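Local structure of beta-n-acetylhexosaminidase (Streptococcus pneumoniae, 2YLA) at residues A[247-252]-A[270-275]; A[277-282]-A[322-327]; A[179-184]-A[224-229]; A[11-16]-A[326-331]. The protein probably hydrolyses terminal, non-reducing N-acetylhexosamine residues from N-glycans as a family 20 glycoside hydrolase and pneumococcal virulence factor. The protein carries 1 engineered substitution. All coordinates share one frame; numbering follows the deposited sequence.

Contact 1. Residues A[247-252]-A[270-275]; sequences ISYWSK and YKFLNT. With NAG (2-acetamido-2-deoxy-beta-D-glucopyranose), chain E; NAG (2-acetamido-2-deoxy-beta-D-glucopyranose), chain B.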
# COMPACT_ATOMS: atom_id res chain seq x y z
N ILE A 247 -11.48 -2.56 -2.26
CA ILE A 247 -11.60 -1.57 -1.19
C ILE A 247 -10.68 -1.89 -0.02
O ILE A 247 -10.84 -2.91 0.66
CB ILE A 247 -13.07 -1.42 -0.71
CG1 ILE A 247 -13.99 -0.97 -1.86
CG2 ILE A 247 -13.17 -0.45 0.46
CD1 ILE A 247 -13.62 0.38 -2.50
N SER A 248 -9.72 -1.00 0.20
CA SER A 248 -8.89 -1.01 1.39
C SER A 248 -9.68 -0.30 2.50
O SER A 248 -9.61 0.93 2.64
CB SER A 248 -7.56 -0.30 1.10
OG SER A 248 -6.78 -0.12 2.26
N TYR A 249 -10.44 -1.07 3.26
CA TYR A 249 -11.34 -0.51 4.28
C TYR A 249 -10.60 -0.27 5.59
O TYR A 249 -10.05 -1.20 6.18
CB TYR A 249 -12.55 -1.42 4.51
CG TYR A 249 -13.73 -0.71 5.14
CD1 TYR A 249 -13.77 -0.45 6.51
CD2 TYR A 249 -14.82 -0.29 4.36
CE1 TYR A 249 -14.84 0.22 7.09
CE2 TYR A 249 -15.90 0.37 4.94
CZ TYR A 249 -15.90 0.62 6.30
OH TYR A 249 -16.96 1.27 6.88
N TRP A 250 -10.59 0.99 6.03
CA TRP A 250 -9.85 1.35 7.24
C TRP A 250 -10.73 1.80 8.41
O TRP A 250 -10.40 1.56 9.57
CB TRP A 250 -8.75 2.38 6.93
CG TRP A 250 -9.23 3.79 6.75
CD1 TRP A 250 -9.79 4.33 5.63
CD2 TRP A 250 -9.16 4.86 7.71
NE1 TRP A 250 -10.09 5.65 5.83
CE2 TRP A 250 -9.71 6.00 7.10
CE3 TRP A 250 -8.70 4.95 9.03
CZ2 TRP A 250 -9.81 7.23 7.76
CZ3 TRP A 250 -8.80 6.17 9.69
CH2 TRP A 250 -9.35 7.29 9.05
N SER A 251 -11.85 2.46 8.10
CA SER A 251 -12.74 3.01 9.12
C SER A 251 -14.11 3.35 8.56
O SER A 251 -14.26 3.57 7.35
CB SER A 251 -12.13 4.27 9.74
OG SER A 251 -13.03 4.90 10.63
N LYS A 252 -15.11 3.39 9.43
CA LYS A 252 -16.44 3.87 9.05
C LYS A 252 -16.58 5.37 9.35
O LYS A 252 -17.60 5.98 9.05
CB LYS A 252 -17.53 3.07 9.76
CG LYS A 252 -18.88 3.11 9.06
CD LYS A 252 -19.88 2.16 9.71
CE LYS A 252 -20.45 2.74 10.98
NZ LYS A 252 -21.48 1.83 11.51
N TYR A 270 -18.34 -5.36 -3.41
CA TYR A 270 -16.93 -5.08 -3.14
C TYR A 270 -16.24 -6.14 -2.31
O TYR A 270 -16.82 -6.67 -1.36
CB TYR A 270 -16.77 -3.71 -2.47
CG TYR A 270 -16.99 -2.54 -3.39
CD1 TYR A 270 -16.09 -2.25 -4.41
CD2 TYR A 270 -18.10 -1.71 -3.23
CE1 TYR A 270 -16.29 -1.17 -5.26
CE2 TYR A 270 -18.31 -0.63 -4.07
CZ TYR A 270 -17.40 -0.36 -5.09
OH TYR A 270 -17.60 0.71 -5.92
N LYS A 271 -15.01 -6.46 -2.69
CA LYS A 271 -14.12 -7.29 -1.89
C LYS A 271 -13.16 -6.37 -1.12
O LYS A 271 -12.82 -5.28 -1.59
CB LYS A 271 -13.38 -8.33 -2.75
CG LYS A 271 -12.43 -7.78 -3.84
CD LYS A 271 -13.14 -7.43 -5.16
CE LYS A 271 -13.40 -5.93 -5.28
NZ LYS A 271 -14.58 -5.60 -6.13
N PHE A 272 -12.74 -6.81 0.06
CA PHE A 272 -11.97 -5.96 0.97
C PHE A 272 -10.52 -6.37 1.15
O PHE A 272 -10.20 -7.55 1.17
CB PHE A 272 -12.62 -5.90 2.35
CG PHE A 272 -13.96 -5.23 2.37
CD1 PHE A 272 -14.09 -3.89 2.02
CD2 PHE A 272 -15.10 -5.93 2.75
CE1 PHE A 272 -15.33 -3.26 2.04
CE2 PHE A 272 -16.34 -5.32 2.78
CZ PHE A 272 -16.46 -3.98 2.43
N LEU A 273 -9.65 -5.37 1.29
CA LEU A 273 -8.36 -5.57 1.93
C LEU A 273 -8.50 -4.96 3.31
O LEU A 273 -8.57 -3.74 3.45
CB LEU A 273 -7.23 -4.89 1.15
CG LEU A 273 -5.81 -5.08 1.70
CD1 LEU A 273 -5.36 -6.54 1.66
CD2 LEU A 273 -4.82 -4.21 0.95
N ASN A 274 -8.57 -5.83 4.32
CA ASN A 274 -8.79 -5.41 5.70
C ASN A 274 -7.65 -4.54 6.22
O ASN A 274 -6.60 -5.04 6.65
CB ASN A 274 -9.01 -6.64 6.59
CG ASN A 274 -9.56 -6.28 7.97
OD1 ASN A 274 -9.98 -5.14 8.22
ND2 ASN A 274 -9.57 -7.26 8.87
N THR A 275 -7.86 -3.23 6.16
CA THR A 275 -6.86 -2.24 6.55
C THR A 275 -7.30 -1.57 7.85
O THR A 275 -7.26 -0.34 7.98
CB THR A 275 -6.63 -1.23 5.40
OG1 THR A 275 -6.39 -1.94 4.18
CG2 THR A 275 -5.45 -0.31 5.68
C1 NAG E . -5.95 8.56 8.55
C2 NAG E . -5.40 8.80 7.12
C3 NAG E . -3.88 8.70 6.96
C4 NAG E . -3.17 8.80 8.30
C5 NAG E . -3.71 7.70 9.21
C6 NAG E . -2.97 7.65 10.54
C7 NAG E . -6.05 6.66 5.96
C8 NAG E . -6.82 6.13 4.79
N2 NAG E . -6.07 7.99 6.10
O3 NAG E . -3.43 9.73 6.11
O4 NAG E . -1.78 8.68 8.11
O5 NAG E . -5.10 7.87 9.47
O6 NAG E . -3.33 8.76 11.34
O7 NAG E . -5.46 5.87 6.70
C1 NAG B . -8.54 6.87 13.89
C2 NAG B . -9.14 5.50 13.57
C3 NAG B . -8.41 4.44 14.41
C4 NAG B . -6.89 4.57 14.26
C5 NAG B . -6.39 6.02 14.32
C6 NAG B . -4.94 6.13 13.88
C7 NAG B . -11.48 5.20 14.64
C8 NAG B . -11.01 4.76 16.01
N2 NAG B . -10.61 5.49 13.65
O3 NAG B . -8.83 3.15 14.05
O4 NAG B . -6.27 3.81 15.28
O5 NAG B . -7.18 6.87 13.50
O6 NAG B . -4.63 7.48 13.58
O7 NAG B . -12.69 5.28 14.45
O HOH W 1 -11.31 -2.45 8.09
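Ile-247, Tyr-249 and Phe-272 share one face of two parallel strands. Phe-272 lies alongside Ile-247 (Ile-247 CB to Phe-272 CD1 3.8 Å) and points the same way as Tyr-249. The two rings, their planes 81° apart, meet obliquely where Tyr-249 CD2 comes 3.8 Å from Phe-272 CE1. At the start of the pair the Ile-247 side chain bends over Tyr-270, placing CD1 above one ring face, toward the rim. Beneath this layer the Leu-273 N to Ile-247 O bond (2.8 Å) fixes the register, and Thr-275 N reaches Tyr-249 O. On the other face Ser-248 holds OG anti to its own N (chi1 172°), which directs the hydroxyl across to Thr-275. Ser-248 OG donates to Thr-275 OG1 at 2.7 Å, and Thr-275 OG1 donates in turn to Leu-273 O at 2.9 Å, approaching from above the carbonyl plane. Further along the chain, the Trp-250 indole lies between Ser-251 CB and the acetamido methyl C8 of the chain E NAG, and its NE1 is tied to Asp-229. One face of the pair is apolar, while on the other two buried hydroxyls satisfy each other and a carbonyl; the indole gives the sugar's methyl an apolar surface.

Contact 2. Residues A[277-282]-A[322-327]; sequences GDWYYI and VGSMLS. With NAG (2-acetamido-2-deoxy-beta-D-glucopyranose), chain B; NAG (2-acetamido-2-deoxy-beta-D-glucopyranose), chain E.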
# COMPACT_ATOMS: atom_id res chain seq x y z
N GLY A 277 -8.00 0.22 11.07
CA GLY A 277 -7.31 1.33 11.72
C GLY A 277 -6.73 1.01 13.09
O GLY A 277 -5.84 1.72 13.57
N ASP A 278 -7.23 -0.05 13.71
CA ASP A 278 -6.72 -0.53 15.01
C ASP A 278 -5.24 -0.89 14.97
O ASP A 278 -4.54 -0.74 15.98
CB ASP A 278 -7.51 -1.75 15.48
CG ASP A 278 -8.94 -1.42 15.88
OD1 ASP A 278 -9.34 -0.23 15.82
OD2 ASP A 278 -9.66 -2.36 16.27
N TRP A 279 -4.78 -1.37 13.82
CA TRP A 279 -3.41 -1.82 13.65
C TRP A 279 -2.46 -0.69 13.22
O TRP A 279 -1.29 -0.93 12.90
CB TRP A 279 -3.35 -2.96 12.62
CG TRP A 279 -4.26 -4.14 12.91
CD1 TRP A 279 -4.51 -4.71 14.13
CD2 TRP A 279 -5.01 -4.90 11.96
NE1 TRP A 279 -5.38 -5.76 13.99
CE2 TRP A 279 -5.70 -5.90 12.67
CE3 TRP A 279 -5.17 -4.82 10.56
CZ2 TRP A 279 -6.54 -6.83 12.03
CZ3 TRP A 279 -6.00 -5.74 9.93
CH2 TRP A 279 -6.68 -6.73 10.67
N TYR A 280 -2.97 0.54 13.23
CA TYR A 280 -2.23 1.72 12.77
C TYR A 280 -1.13 2.16 13.73
O TYR A 280 -1.34 2.23 14.94
CB TYR A 280 -3.18 2.90 12.57
CG TYR A 280 -3.87 2.97 11.22
CD1 TYR A 280 -3.99 1.84 10.41
CD2 TYR A 280 -4.43 4.16 10.78
CE1 TYR A 280 -4.63 1.90 9.18
CE2 TYR A 280 -5.07 4.23 9.55
CZ TYR A 280 -5.16 3.10 8.76
OH TYR A 280 -5.79 3.17 7.54
N TYR A 281 0.04 2.47 13.16
CA TYR A 281 1.10 3.16 13.91
C TYR A 281 1.62 4.38 13.16
O TYR A 281 2.12 4.28 12.04
CB TYR A 281 2.25 2.21 14.27
CG TYR A 281 3.42 2.91 14.95
CD1 TYR A 281 3.21 3.75 16.05
CD2 TYR A 281 4.72 2.73 14.50
CE1 TYR A 281 4.28 4.39 16.68
CE2 TYR A 281 5.80 3.36 15.12
CZ TYR A 281 5.57 4.19 16.21
OH TYR A 281 6.62 4.82 16.83
N ILE A 282 1.49 5.54 13.81
CA ILE A 282 2.03 6.80 13.32
C ILE A 282 3.39 7.02 13.98
O ILE A 282 3.49 7.00 15.20
CB ILE A 282 1.10 8.00 13.67
CG1 ILE A 282 -0.25 7.87 12.96
CG2 ILE A 282 1.73 9.33 13.30
CD1 ILE A 282 -1.31 7.17 13.77
N VAL A 322 -9.90 -10.26 0.90
CA VAL A 322 -8.81 -10.94 0.21
C VAL A 322 -7.61 -11.10 1.13
O VAL A 322 -6.64 -11.77 0.78
CB VAL A 322 -8.39 -10.20 -1.09
CG1 VAL A 322 -9.55 -10.13 -2.07
CG2 VAL A 322 -7.83 -8.81 -0.79
N GLY A 323 -7.68 -10.49 2.31
CA GLY A 323 -6.59 -10.52 3.29
C GLY A 323 -6.55 -9.27 4.14
O GLY A 323 -7.51 -8.50 4.16
N SER A 324 -5.44 -9.07 4.84
CA SER A 324 -5.31 -7.95 5.76
C SER A 324 -4.07 -7.11 5.51
O SER A 324 -3.06 -7.61 5.00
CB SER A 324 -5.35 -8.43 7.21
OG SER A 324 -6.66 -8.84 7.56
N MET A 325 -4.15 -5.83 5.87
CA MET A 325 -3.03 -4.90 5.76
C MET A 325 -2.74 -4.18 7.09
O MET A 325 -3.65 -3.67 7.73
CB MET A 325 -3.26 -3.88 4.63
CG MET A 325 -2.09 -2.92 4.41
SD MET A 325 -1.99 -2.19 2.76
CE MET A 325 -3.33 -1.00 2.79
N LEU A 326 -1.47 -4.18 7.48
CA LEU A 326 -1.00 -3.45 8.65
C LEU A 326 -0.31 -2.17 8.17
O LEU A 326 0.59 -2.22 7.33
CB LEU A 326 -0.02 -4.31 9.45
CG LEU A 326 0.38 -3.85 10.85
CD1 LEU A 326 -0.42 -4.60 11.88
CD2 LEU A 326 1.85 -4.13 11.06
N SER A 327 -0.72 -1.03 8.71
CA SER A 327 -0.32 0.26 8.15
C SER A 327 0.52 1.14 9.07
O SER A 327 0.12 1.45 10.20
CB SER A 327 -1.55 1.02 7.64
OG SER A 327 -2.32 0.21 6.77
C1 NAG B . -8.54 6.87 13.89
C2 NAG B . -9.14 5.50 13.57
C3 NAG B . -8.41 4.44 14.41
C4 NAG B . -6.89 4.57 14.26
C5 NAG B . -6.39 6.02 14.32
C6 NAG B . -4.94 6.13 13.88
C7 NAG B . -11.48 5.20 14.64
C8 NAG B . -11.01 4.76 16.01
N2 NAG B . -10.61 5.49 13.65
O3 NAG B . -8.83 3.15 14.05
O4 NAG B . -6.27 3.81 15.28
O5 NAG B . -7.18 6.87 13.50
O6 NAG B . -4.63 7.48 13.58
O7 NAG B . -12.69 5.28 14.45
C1 NAG E . -5.95 8.56 8.55
C2 NAG E . -5.40 8.80 7.12
C3 NAG E . -3.88 8.70 6.96
C4 NAG E . -3.17 8.80 8.30
C5 NAG E . -3.71 7.70 9.21
C6 NAG E . -2.97 7.65 10.54
C7 NAG E . -6.05 6.66 5.96
C8 NAG E . -6.82 6.13 4.79
N2 NAG E . -6.07 7.99 6.10
O3 NAG E . -3.43 9.73 6.11
O4 NAG E . -1.78 8.68 8.11
O5 NAG E . -5.10 7.87 9.47
O6 NAG E . -3.33 8.76 11.34
O7 NAG E . -5.46 5.87 6.70
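Tyr-281 and Ser-327 join the two backbones through a single bond, Tyr-281 N to Ser-327 O at 3.1 Å and nearly straight (167°), just after the 3-10 turn 277-279. That turn throws Trp-279 against strand 321-329. Its CB meets Leu-326 CD1 at 3.4 Å, the two side chains crossing at about a right angle, while the six-membered end of the indole runs back along the strand: CE3 brings the ring edge 3.4 Å from Met-325 O, and CH2 reaches toward Ser-324 OG, which is bonded to Phe-306 O. Tyr-280 leaves its backbone on the side away from the strand, but its ring swings round so that CE1 lies 3.6 Å from Ser-327 CB, with Gly-277 CA over one face. Its hydroxyl donates to O7 of the chain E NAG (2.8 Å), and O4 of the chain B NAG donates to Gly-277 O (2.7 Å). Loops at the C-terminal ends of the strands form the active-site end of a TIM barrel, and this one, following strand 272-274, lines the side on which the sugars lie.

Contact 3. Residues A[179-184]-A[224-229]; sequences FGTDQY and PMAFND. Engineered in segment 179-184: Gln-183 (natural residue Glu). With NAG (2-acetamido-2-deoxy-beta-D-glucopyranose), chain E; MAN (alpha-D-mannopyranose), chain C.
Phe-179 and Ala-226 pack where two neighbouring parallel strands of the TIM barrel run toward its sugar-binding end. Phe-179 places CG between its backbone N and carbonyl carbon (chi1 53°), laying the ring over Met-225 O. Pro-224 CB then meets the ring edge at CE2, and Ala-226 CB lies 3.6 Å from CE1. Two backbone bonds hold the strands together, Phe-179 N to Met-225 O and Phe-227 N to Gly-180 O; the same Gly-180 O also takes the hydroxyl of Thr-181. Further on, water 2 bridges the carbonyls of Thr-181 and Phe-227. Asp-182, with a similar first torsion (chi1 58°), lies beside Phe-227, so that OD1 faces the ring edge 3.5 Å from CD2. The acetamido methyl C8 of the chain E NAG sits over the centre of that ring. Gln-183 is an engineered residue replacing Glu; Asp-182 and this position match the Asp-Glu pair of the family, consistent with a place in the active site. Asp-229 OD2 is held by Tyr-257 OH, and its carboxylate crosses the Gln-183 side chain obliquely. The extended Gln-183 chain carries NE2 to the mannose, where it donates to O2 at 3.0 Å and to O5 at 3.2 Å.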
# COMPACT_ATOMS: atom_id res chain seq x y z
N PHE A 179 -4.88 3.95 -5.86
CA PHE A 179 -4.99 5.38 -6.14
C PHE A 179 -5.60 6.20 -4.99
O PHE A 179 -5.78 7.41 -5.11
CB PHE A 179 -5.69 5.65 -7.48
CG PHE A 179 -7.02 4.97 -7.64
CD1 PHE A 179 -8.19 5.57 -7.18
CD2 PHE A 179 -7.11 3.73 -8.27
CE1 PHE A 179 -9.43 4.95 -7.33
CE2 PHE A 179 -8.34 3.10 -8.43
CZ PHE A 179 -9.51 3.71 -7.96
N GLY A 180 -5.90 5.52 -3.88
CA GLY A 180 -6.29 6.18 -2.64
C GLY A 180 -7.69 6.77 -2.59
O GLY A 180 -8.65 6.08 -2.23
N THR A 181 -7.79 8.04 -2.95
CA THR A 181 -9.04 8.84 -2.92
C THR A 181 -9.63 9.04 -1.52
O THR A 181 -10.85 9.17 -1.37
CB THR A 181 -10.14 8.34 -3.93
OG1 THR A 181 -10.66 7.07 -3.52
CG2 THR A 181 -9.60 8.25 -5.35
N ASP A 182 -8.77 9.09 -0.51
CA ASP A 182 -9.21 9.28 0.87
C ASP A 182 -9.24 10.75 1.31
O ASP A 182 -8.52 11.59 0.76
CB ASP A 182 -8.33 8.45 1.83
CG ASP A 182 -6.85 8.80 1.72
OD1 ASP A 182 -6.30 8.74 0.60
OD2 ASP A 182 -6.24 9.13 2.76
N GLN A 183 -10.09 11.04 2.30
CA GLN A 183 -10.15 12.34 2.97
C GLN A 183 -10.03 13.56 2.03
O GLN A 183 -9.00 14.24 2.02
CB GLN A 183 -9.12 12.41 4.10
CG GLN A 183 -9.10 11.15 4.97
CD GLN A 183 -8.15 11.24 6.14
OE1 GLN A 183 -6.96 11.55 5.98
NE2 GLN A 183 -8.65 10.95 7.33
N TYR A 184 -11.08 13.82 1.25
CA TYR A 184 -11.11 14.95 0.32
C TYR A 184 -11.15 16.28 1.07
O TYR A 184 -11.94 16.45 1.99
CB TYR A 184 -12.32 14.84 -0.61
CG TYR A 184 -12.32 15.85 -1.75
CD1 TYR A 184 -12.85 17.12 -1.59
CD2 TYR A 184 -11.78 15.51 -3.00
CE1 TYR A 184 -12.84 18.05 -2.62
CE2 TYR A 184 -11.78 16.43 -4.05
CZ TYR A 184 -12.31 17.70 -3.85
OH TYR A 184 -12.31 18.61 -4.88
N PRO A 224 -7.27 -2.33 -9.67
CA PRO A 224 -7.43 -1.04 -9.01
C PRO A 224 -7.80 -1.19 -7.54
O PRO A 224 -8.67 -1.99 -7.18
CB PRO A 224 -8.57 -0.38 -9.80
CG PRO A 224 -9.34 -1.51 -10.39
CD PRO A 224 -8.39 -2.65 -10.57
N MET A 225 -7.11 -0.42 -6.70
CA MET A 225 -7.38 -0.37 -5.27
C MET A 225 -7.61 1.08 -4.86
O MET A 225 -6.98 1.99 -5.40
CB MET A 225 -6.22 -1.00 -4.49
CG MET A 225 -6.31 -0.92 -2.97
SD MET A 225 -5.08 -1.97 -2.16
CE MET A 225 -4.52 -0.89 -0.85
N ALA A 226 -8.53 1.29 -3.93
CA ALA A 226 -8.76 2.60 -3.33
C ALA A 226 -9.22 2.44 -1.90
O ALA A 226 -9.70 1.37 -1.51
CB ALA A 226 -9.79 3.38 -4.14
N PHE A 227 -9.05 3.50 -1.10
CA PHE A 227 -9.56 3.51 0.26
C PHE A 227 -11.08 3.68 0.24
O PHE A 227 -11.64 4.11 -0.78
CB PHE A 227 -8.89 4.60 1.10
CG PHE A 227 -7.42 4.36 1.34
CD1 PHE A 227 -6.98 3.20 1.99
CD2 PHE A 227 -6.47 5.29 0.93
CE1 PHE A 227 -5.62 2.97 2.21
CE2 PHE A 227 -5.11 5.07 1.14
CZ PHE A 227 -4.69 3.91 1.78
N ASN A 228 -11.73 3.36 1.35
CA ASN A 228 -13.19 3.30 1.39
C ASN A 228 -13.91 4.65 1.43
O ASN A 228 -15.03 4.76 0.93
CB ASN A 228 -13.66 2.40 2.53
CG ASN A 228 -13.29 2.94 3.91
OD1 ASN A 228 -12.27 2.58 4.47
ND2 ASN A 228 -14.14 3.82 4.45
N ASP A 229 -13.25 5.66 2.01
CA ASP A 229 -13.88 6.96 2.32
C ASP A 229 -14.94 7.44 1.33
O ASP A 229 -16.10 7.63 1.69
CB ASP A 229 -12.82 8.06 2.48
CG ASP A 229 -11.78 7.75 3.53
OD1 ASP A 229 -11.15 6.67 3.44
OD2 ASP A 229 -11.57 8.59 4.42
C1 NAG E . -5.95 8.56 8.55
C2 NAG E . -5.40 8.80 7.12
C3 NAG E . -3.88 8.70 6.96
C4 NAG E . -3.17 8.80 8.30
C5 NAG E . -3.71 7.70 9.21
C6 NAG E . -2.97 7.65 10.54
C7 NAG E . -6.05 6.66 5.96
C8 NAG E . -6.82 6.13 4.79
N2 NAG E . -6.07 7.99 6.10
O3 NAG E . -3.43 9.73 6.11
O4 NAG E . -1.78 8.68 8.11
O5 NAG E . -5.10 7.87 9.47
O6 NAG E . -3.33 8.76 11.34
O7 NAG E . -5.46 5.87 6.70
C1 MAN C . -7.75 10.26 11.06
C2 MAN C . -6.36 10.07 10.44
C3 MAN C . -5.54 11.35 10.62
C4 MAN C . -6.28 12.58 10.10
C5 MAN C . -7.70 12.64 10.66
C6 MAN C . -8.53 13.75 10.00
O2 MAN C . -6.50 9.82 9.04
O3 MAN C . -4.30 11.25 9.95
O4 MAN C . -5.57 13.75 10.46
O5 MAN C . -8.37 11.40 10.48
O6 MAN C . -8.97 14.66 10.99
O HOH W 2 -11.86 6.86 -0.56

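Contact 4. Residues A[11-16]-A[326-331]; sequences KVISID and LSIWAD. With NAG (2-acetamido-2-deoxy-beta-D-glucopyranose), chain E; MAN (alpha-D-mannopyranose), chain C.
Val-12 O receives Leu-326 N at 2.7 Å, one rung of a parallel ladder whose strand axes are only 9° apart. Ser-14 N to Leu-326 O and Ile-328 N to Ser-14 O follow, and a weak bond from Asp-16 N to Ile-328 O ends the backbone series. Among the side-chain bonds, Asp-16 keeps CG anti to its N (chi1 -175°), which carries OD2 across to accept Ala-330 N at 2.8 Å on the anti side of the carboxylate. OD2 also forms a salt bridge with Arg-19. Water 3 links Ser-14 OG, also hydrogen-bonded to His-43 ND1, to Ile-328 O and lies over the centre of the Trp-329 indole. The apolar contacts fall on the face of Ile-13 and Ile-328: Ile-13 CD1 touches both Leu-326 CD2 and Ile-328 CG1, 3.8 Å from each. Toward the sugars, C5 of the chain E NAG lies over the indole face opposite the water. Asp-331 divides its carboxylate: OD1 accepts O4 of that NAG at 2.7 Å, while OD2 accepts O3 of the mannose and, at greater length, O6 of the NAG. Arg-19, in only a long, weak ion pair with Asp-331, may ease the proximity of the two carboxylates. Here the barrel's first and last strands meet, with strand 41-45 beside 10-16, strands 272-274 and 281-282 beside 321-329, and helix 339-351 packed over Ile-13, Leu-326 and Ile-328.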
# COMPACT_ATOMS: atom_id res chain seq x y z
N LYS A 11 -1.30 -10.84 3.20
CA LYS A 11 -0.76 -10.28 4.43
C LYS A 11 0.16 -9.15 4.01
O LYS A 11 1.24 -9.39 3.47
CB LYS A 11 0.02 -11.34 5.22
CG LYS A 11 -0.83 -12.39 5.93
CD LYS A 11 -1.38 -13.46 4.98
CE LYS A 11 -0.28 -14.15 4.20
NZ LYS A 11 -0.80 -15.35 3.47
N VAL A 12 -0.29 -7.92 4.23
CA VAL A 12 0.39 -6.76 3.68
C VAL A 12 0.88 -5.80 4.77
O VAL A 12 0.16 -5.51 5.73
CB VAL A 12 -0.50 -6.00 2.65
CG1 VAL A 12 0.33 -5.01 1.86
CG2 VAL A 12 -1.19 -6.98 1.70
N ILE A 13 2.11 -5.32 4.61
CA ILE A 13 2.64 -4.23 5.42
C ILE A 13 2.68 -2.95 4.58
O ILE A 13 3.24 -2.93 3.49
CB ILE A 13 4.04 -4.58 6.04
CG1 ILE A 13 4.64 -3.39 6.80
CG2 ILE A 13 5.02 -5.10 4.98
CD1 ILE A 13 3.87 -2.99 8.04
N SER A 14 2.04 -1.89 5.10
CA SER A 14 1.97 -0.60 4.42
C SER A 14 2.93 0.43 5.01
O SER A 14 2.90 0.71 6.22
CB SER A 14 0.54 -0.05 4.47
OG SER A 14 0.47 1.25 3.91
N ILE A 15 3.77 0.99 4.15
CA ILE A 15 4.78 1.98 4.55
C ILE A 15 4.47 3.34 3.93
O ILE A 15 4.42 3.48 2.70
CB ILE A 15 6.22 1.53 4.13
CG1 ILE A 15 6.52 0.10 4.62
CG2 ILE A 15 7.28 2.53 4.60
CD1 ILE A 15 6.51 -0.09 6.15
N ASP A 16 4.25 4.34 4.78
CA ASP A 16 3.96 5.70 4.34
C ASP A 16 5.24 6.37 3.84
O ASP A 16 5.89 7.12 4.57
CB ASP A 16 3.33 6.50 5.48
CG ASP A 16 2.88 7.90 5.05
OD1 ASP A 16 2.91 8.23 3.85
OD2 ASP A 16 2.48 8.67 5.95
N LEU A 326 -1.47 -4.18 7.48
CA LEU A 326 -1.00 -3.45 8.65
C LEU A 326 -0.31 -2.17 8.17
O LEU A 326 0.59 -2.22 7.33
CB LEU A 326 -0.02 -4.31 9.45
CG LEU A 326 0.38 -3.85 10.85
CD1 LEU A 326 -0.42 -4.60 11.88
CD2 LEU A 326 1.85 -4.13 11.06
N SER A 327 -0.72 -1.03 8.71
CA SER A 327 -0.32 0.26 8.15
C SER A 327 0.52 1.14 9.07
O SER A 327 0.12 1.45 10.20
CB SER A 327 -1.55 1.02 7.64
OG SER A 327 -2.32 0.21 6.77
N ILE A 328 1.68 1.55 8.56
CA ILE A 328 2.61 2.44 9.25
C ILE A 328 2.57 3.82 8.58
O ILE A 328 2.76 3.93 7.37
CB ILE A 328 4.07 1.89 9.22
CG1 ILE A 328 4.13 0.44 9.74
CG2 ILE A 328 5.02 2.82 10.00
CD1 ILE A 328 3.87 0.26 11.24
N TRP A 329 2.34 4.87 9.37
CA TRP A 329 2.13 6.22 8.84
C TRP A 329 3.13 7.24 9.36
O TRP A 329 3.65 7.11 10.47
CB TRP A 329 0.71 6.69 9.16
CG TRP A 329 -0.34 5.76 8.66
CD1 TRP A 329 -0.96 4.78 9.37
CD2 TRP A 329 -0.89 5.71 7.34
NE1 TRP A 329 -1.87 4.13 8.57
CE2 TRP A 329 -1.85 4.68 7.32
CE3 TRP A 329 -0.67 6.45 6.16
CZ2 TRP A 329 -2.59 4.36 6.18
CZ3 TRP A 329 -1.41 6.13 5.03
CH2 TRP A 329 -2.35 5.09 5.05
N ALA A 330 3.38 8.27 8.55
CA ALA A 330 4.33 9.32 8.89
C ALA A 330 3.69 10.71 8.85
O ALA A 330 4.18 11.61 8.16
CB ALA A 330 5.54 9.24 7.97
N ASP A 331 2.61 10.88 9.61
CA ASP A 331 1.84 12.14 9.65
C ASP A 331 2.69 13.36 9.99
O ASP A 331 2.56 14.41 9.36
CB ASP A 331 0.65 12.02 10.60
CG ASP A 331 -0.39 11.01 10.11
OD1 ASP A 331 0.00 9.93 9.63
OD2 ASP A 331 -1.60 11.30 10.23
C1 NAG E . -5.95 8.56 8.55
C2 NAG E . -5.40 8.80 7.12
C3 NAG E . -3.88 8.70 6.96
C4 NAG E . -3.17 8.80 8.30
C5 NAG E . -3.71 7.70 9.21
C6 NAG E . -2.97 7.65 10.54
C7 NAG E . -6.05 6.66 5.96
C8 NAG E . -6.82 6.13 4.79
N2 NAG E . -6.07 7.99 6.10
O3 NAG E . -3.43 9.73 6.11
O4 NAG E . -1.78 8.68 8.11
O5 NAG E . -5.10 7.87 9.47
O6 NAG E . -3.33 8.76 11.34
O7 NAG E . -5.46 5.87 6.70
C1 MAN C . -7.75 10.26 11.06
C2 MAN C . -6.36 10.07 10.44
C3 MAN C . -5.54 11.35 10.62
C4 MAN C . -6.28 12.58 10.10
C5 MAN C . -7.70 12.64 10.66
C6 MAN C . -8.53 13.75 10.00
O2 MAN C . -6.50 9.82 9.04
O3 MAN C . -4.30 11.25 9.95
O4 MAN C . -5.57 13.75 10.46
O5 MAN C . -8.37 11.40 10.48
O6 MAN C . -8.97 14.66 10.99
O HOH W 3 0.62 3.18 5.68

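Overall arrangement
Strand 10-16 opens the barrel near the N terminus and waits some 310 residues for its partner. Within that span, contact 3 closes first, joining strands 176-180 and 223-227 over a largely helical connection. Contact 1 follows in series, a short beta-alpha-beta unit through helix 262-267; Asn-228 and Asp-229 of contact 3 bond to Trp-250, tying the two together. Contact 2 then brings the turn at 277-282 against strand 321-329, and contact 4 seals the ring on that same strand, sharing Leu-326 and Ser-327 with contact 2. Contacts 1 and 3 therefore lie within the span of contact 4, none crossing another, and all four converge on the chain E NAG.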